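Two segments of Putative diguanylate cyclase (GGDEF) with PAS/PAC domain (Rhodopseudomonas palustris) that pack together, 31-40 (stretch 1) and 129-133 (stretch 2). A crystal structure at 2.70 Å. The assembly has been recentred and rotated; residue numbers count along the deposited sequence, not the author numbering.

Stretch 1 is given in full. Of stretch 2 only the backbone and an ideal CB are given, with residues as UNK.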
ATOM      1  N   THR A  31       8.774  -0.719   3.564  1.00 29.54           N
ATOM      2  CA  THR A  31       7.605  -1.288   4.257  1.00 30.30           C
ATOM      3  C   THR A  31       7.017  -2.506   3.519  1.00 30.95           C
ATOM      4  O   THR A  31       6.808  -3.558   4.108  1.00 30.73           O
ATOM      5  CB  THR A  31       6.516  -0.290   4.383  1.00 30.26           C
ATOM      6  OG1 THR A  31       7.011   0.858   5.087  1.00 33.87           O
ATOM      7  CG2 THR A  31       5.352  -0.902   5.124  1.00 28.70           C
ATOM      8  N   PHE A  32       6.776  -2.374   2.225  1.00 31.06           N
ATOM      9  CA  PHE A  32       6.346  -3.549   1.471  1.00 32.60           C
ATOM     10  C   PHE A  32       7.366  -4.683   1.491  1.00 33.82           C
ATOM     11  O   PHE A  32       6.973  -5.848   1.623  1.00 34.88           O
ATOM     12  CB  PHE A  32       5.857  -3.185   0.059  1.00 31.51           C
ATOM     13  CG  PHE A  32       4.518  -2.516   0.088  1.00 30.97           C
ATOM     14  CD1 PHE A  32       4.413  -1.156   0.329  1.00 28.39           C
ATOM     15  CD2 PHE A  32       3.346  -3.260  -0.031  1.00 29.13           C
ATOM     16  CE1 PHE A  32       3.161  -0.538   0.411  1.00 26.28           C
ATOM     17  CE2 PHE A  32       2.108  -2.635   0.005  1.00 29.18           C
ATOM     18  CZ  PHE A  32       2.013  -1.293   0.264  1.00 27.38           C
ATOM     19  N   GLN A  33       8.659  -4.349   1.401  1.00 34.72           N
ATOM     20  CA  GLN A  33       9.706  -5.343   1.407  1.00 34.96           C
ATOM     21  C   GLN A  33       9.576  -6.107   2.716  1.00 33.74           C
ATOM     22  O   GLN A  33       9.608  -7.325   2.767  1.00 32.61           O
ATOM     23  CB  GLN A  33      11.009  -4.624   1.453  1.00 36.05           C
ATOM     24  CG  GLN A  33      12.186  -5.431   1.039  1.00 42.09           C
ATOM     25  CD  GLN A  33      12.614  -4.937  -0.342  1.00 51.69           C
ATOM     26  OE1 GLN A  33      13.657  -4.280  -0.474  1.00 56.42           O
ATOM     27  NE2 GLN A  33      11.781  -5.196  -1.376  1.00 51.32           N
ATOM     28  N   GLY A  34       9.400  -5.368   3.790  1.00 32.96           N
ATOM     29  CA  GLY A  34       9.277  -6.006   5.076  1.00 33.57           C
ATOM     30  C   GLY A  34       8.213  -7.076   5.023  1.00 34.28           C
ATOM     31  O   GLY A  34       8.420  -8.171   5.530  1.00 35.76           O
ATOM     32  N   ALA A  35       7.078  -6.745   4.392  1.00 33.44           N
ATOM     33  CA  ALA A  35       5.913  -7.578   4.351  1.00 32.00           C
ATOM     34  C   ALA A  35       6.209  -8.722   3.415  1.00 32.02           C
ATOM     35  O   ALA A  35       5.868  -9.863   3.710  1.00 31.47           O
ATOM     36  CB  ALA A  35       4.714  -6.778   3.860  1.00 31.26           C
ATOM     37  N   ASP A  36       6.852  -8.433   2.293  1.00 31.79           N
ATOM     38  CA  ASP A  36       7.192  -9.489   1.372  1.00 32.96           C
ATOM     39  C   ASP A  36       7.991 -10.570   2.093  1.00 34.85           C
ATOM     40  O   ASP A  36       7.698 -11.760   2.041  1.00 36.37           O
ATOM     41  CB  ASP A  36       8.037  -8.938   0.269  1.00 32.07           C
ATOM     42  CG  ASP A  36       7.997  -9.801  -0.955  1.00 34.27           C
ATOM     43  OD1 ASP A  36       7.373 -10.915  -0.863  1.00 37.48           O
ATOM     44  OD2 ASP A  36       8.509  -9.334  -2.021  1.00 33.14           O
ATOM     45  N   VAL A  37       9.023 -10.152   2.795  1.00 35.96           N
ATOM     46  CA  VAL A  37       9.844 -11.090   3.501  1.00 35.96           C
ATOM     47  C   VAL A  37       8.955 -11.953   4.416  1.00 36.23           C
ATOM     48  O   VAL A  37       9.103 -13.183   4.463  1.00 35.76           O
ATOM     49  CB  VAL A  37      11.040 -10.341   4.286  1.00 36.06           C
ATOM     50  CG1 VAL A  37      11.450 -11.098   5.521  1.00 34.02           C
ATOM     51  CG2 VAL A  37      12.233 -10.139   3.367  1.00 34.63           C
ATOM     52  N   VAL A  38       8.049 -11.336   5.161  1.00 36.17           N
ATOM     53  CA  VAL A  38       7.261 -12.165   6.057  1.00 36.78           C
ATOM     54  C   VAL A  38       6.362 -13.179   5.310  1.00 37.78           C
ATOM     55  O   VAL A  38       6.247 -14.352   5.715  1.00 37.03           O
ATOM     56  CB  VAL A  38       6.424 -11.335   6.965  1.00 36.55           C
ATOM     57  CG1 VAL A  38       5.330 -12.177   7.540  1.00 36.11           C
ATOM     58  CG2 VAL A  38       7.290 -10.784   8.055  1.00 36.89           C
ATOM     59  N   LEU A  39       5.723 -12.742   4.219  1.00 38.22           N
ATOM     60  CA  LEU A  39       4.796 -13.641   3.566  1.00 38.66           C
ATOM     61  C   LEU A  39       5.658 -14.781   3.105  1.00 39.83           C
ATOM     62  O   LEU A  39       5.309 -15.961   3.247  1.00 40.27           O
ATOM     63  CB  LEU A  39       4.004 -13.007   2.417  1.00 38.02           C
ATOM     64  CG  LEU A  39       2.923 -11.992   2.853  1.00 35.89           C
ATOM     65  CD1 LEU A  39       1.663 -12.175   2.089  1.00 35.58           C
ATOM     66  CD2 LEU A  39       2.628 -12.073   4.263  1.00 31.74           C
ATOM     67  N   ASP A  40       6.833 -14.429   2.621  1.00 40.89           N
ATOM     68  CA  ASP A  40       7.787 -15.450   2.200  1.00 41.38           C
ATOM     69  C   ASP A  40       8.163 -16.494   3.297  1.00 41.40           C
ATOM     70  O   ASP A  40       8.146 -17.700   3.079  1.00 40.42           O
ATOM     71  CB  ASP A  40       8.970 -14.812   1.509  1.00 40.93           C
ATOM     72  CG  ASP A  40       9.355 -15.584   0.349  1.00 43.86           C
ATOM     73  OD1 ASP A  40       8.962 -16.775   0.423  1.00 47.32           O
ATOM     74  OD2 ASP A  40       9.973 -15.061  -0.619  1.00 42.75           O
ATOM     75  N   UNK A 129      -4.679  -4.959   0.330  1.00 22.47           N
ATOM     76  CA  UNK A 129      -4.242  -6.224   0.798  1.00 22.81           C
ATOM     77  C   UNK A 129      -3.102  -6.660  -0.078  1.00 24.03           C
ATOM     78  O   UNK A 129      -3.005  -6.235  -1.252  1.00 25.00           O
ATOM     79  CB  UNK A 129      -5.381  -7.246   0.808  1.00 22.81           C
ATOM     80  N   UNK A 130      -2.285  -7.557   0.457  1.00 24.31           N
ATOM     81  CA  UNK A 130      -1.043  -7.952  -0.187  1.00 24.80           C
ATOM     82  C   UNK A 130      -1.037  -9.491  -0.101  1.00 26.02           C
ATOM     83  O   UNK A 130      -1.595 -10.067   0.891  1.00 26.98           O
ATOM     84  CB  UNK A 130       0.183  -7.318   0.473  1.00 24.80           C
ATOM     85  N   UNK A 131      -0.500 -10.184  -1.116  1.00 25.42           N
ATOM     86  CA  UNK A 131      -0.672 -11.634  -1.126  1.00 25.56           C
ATOM     87  C   UNK A 131       0.378 -12.406  -1.926  1.00 26.88           C
ATOM     88  O   UNK A 131       0.957 -11.900  -2.897  1.00 25.44           O
ATOM     89  CB  UNK A 131      -2.058 -11.966  -1.683  1.00 25.56           C
ATOM     90  N   UNK A 132       0.585 -13.666  -1.536  1.00 28.31           N
ATOM     91  CA  UNK A 132       1.574 -14.533  -2.216  1.00 29.10           C
ATOM     92  C   UNK A 132       1.032 -15.932  -2.508  1.00 29.25           C
ATOM     93  O   UNK A 132       0.321 -16.527  -1.679  1.00 31.19           O
ATOM     94  CB  UNK A 132       2.838 -14.652  -1.363  1.00 29.10           C
ATOM     95  N   UNK A 133       1.352 -16.461  -3.677  1.00 29.43           N
ATOM     96  CA  UNK A 133       1.017 -17.847  -4.021  1.00 29.83           C
ATOM     97  C   UNK A 133       1.678 -18.922  -3.152  1.00 31.05           C
ATOM     98  O   UNK A 133       2.910 -18.953  -3.092  1.00 32.71           O
ATOM     99  CB  UNK A 133       1.400 -18.099  -5.481  1.00 29.83           C
TER

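Stretch 2 is part of a strand that runs past helix 31-40 with an angle of 39° between their N-to-C directions and a closest approach of 8.8 Å between the axes. The helix is held by its own i to i+4 backbone hydrogen bonds, from A35 N to T31 O at 3.2 Å through D40 N to D36 O at 2.9 Å, and no hydrogen bond crosses to the strand. Contact comes instead from packing and charge, and the alternation of the strand decides which side chains point at the helix.

At position 129 the backbone is extended (phi/psi -147/158) and CA-to-CB points away from the helix. No atom of stretch 1 lies within 5.5 Å of the ideal CB, so the helix sets no visible condition on the side chain; the extended backbone would suit a beta-branched residue among many others. The residue is V129, which makes no contact with the helix.

Position 130 turns CA-to-CB toward the helix. Its ideal CB lies 5.1 Å from F32 CE2 and 5.3 Å from L39 CD1, so the surroundings offered are an aromatic ring and a leucine methyl, with no charged group close by. The gaps leave room for an apolar side chain of modest length; valine, isoleucine or leucine would all be reasonable, and the extended backbone is favourable to the beta-branched valine and isoleucine. The residue is V130, and its two methyls reach both neighbours. CG2 meets the edge of the F32 ring, near the ring plane, 4.1 Å from F32 CD2, while CG1 lies 4.1 Å from L39 CD1.

At position 131 CA-to-CB points away again. L39 CD1 is 5.3 Å from the ideal CB but packs closer to the backbone, so a small side chain would suffice and a larger one could extend away from the helix. The residue is S131; its contact with the helix is through the backbone, with CA 4.0 Å from L39 CD1.

Position 132 faces the helix once more, and its CA and that of L39, 6.7 Å apart, mark the register. The ideal CB sits 4.3 Å from L39 CB, which favours an aliphatic beginning to the side chain, while the carboxylates of D36 and D40 lie farther out. A long, positively charged residue answers both features, so lysine or arginine would suit. The residue is R132. Its CD packs 4.0 Å from L39 CB and 3.2 Å from D36 OD1. Its NE forms a salt bridge with D36 OD1 at 3.5 Å and a longer one with D40 OD2 at 3.9 Å, the latter oxygen lying at the guanidinium edge.

Position 133 has no stretch 1 atom within 5.5 Å of its ideal CB, so the helix sets no condition there, and polar, charged or apolar side chains would all be compatible with it. The residue is R133, whose side chain stays out of reach of the helix and hydrogen-bonds elsewhere in the structure.

Stretch 2 (129-133) VVSRR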
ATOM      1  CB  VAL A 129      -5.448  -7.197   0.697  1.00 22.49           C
ATOM      2  CG1 VAL A 129      -5.156  -8.432  -0.156  1.00 19.89           C
ATOM      3  CG2 VAL A 129      -5.955  -7.492   2.027  1.00 20.58           C
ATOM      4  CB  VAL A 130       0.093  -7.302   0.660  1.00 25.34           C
ATOM      5  CG1 VAL A 130       0.575  -8.213   1.829  1.00 21.78           C
ATOM      6  CG2 VAL A 130       1.191  -6.761  -0.183  1.00 25.00           C
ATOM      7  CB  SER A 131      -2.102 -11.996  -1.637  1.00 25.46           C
ATOM      8  OG  SER A 131      -2.231 -11.862  -3.057  1.00 24.15           O
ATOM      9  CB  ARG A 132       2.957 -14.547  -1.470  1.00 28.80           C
ATOM     10  CG  ARG A 132       3.994 -13.665  -2.185  1.00 30.85           C
ATOM     11  CD  ARG A 132       5.297 -13.325  -1.390  1.00 43.16           C
ATOM     12  NE  ARG A 132       6.393 -14.174  -1.872  1.00 45.60           N
ATOM     13  CZ  ARG A 132       6.216 -14.895  -2.961  1.00 46.99           C
ATOM     14  NH1 ARG A 132       5.035 -14.778  -3.589  1.00 49.71           N
ATOM     15  NH2 ARG A 132       7.173 -15.674  -3.428  1.00 45.68           N
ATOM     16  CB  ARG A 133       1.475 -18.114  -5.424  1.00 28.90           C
ATOM     17  CG  ARG A 133       1.180 -19.493  -5.910  1.00 30.29           C
ATOM     18  CD  ARG A 133       2.037 -19.792  -7.117  1.00 35.18           C
ATOM     19  NE  ARG A 133       1.197 -20.198  -8.220  1.00 41.75           N
ATOM     20  CZ  ARG A 133       1.232 -21.397  -8.786  1.00 41.30           C
ATOM     21  NH1 ARG A 133       2.112 -22.307  -8.329  1.00 39.39           N
ATOM     22  NH2 ARG A 133       0.374 -21.659  -9.781  1.00 35.27           N
TER
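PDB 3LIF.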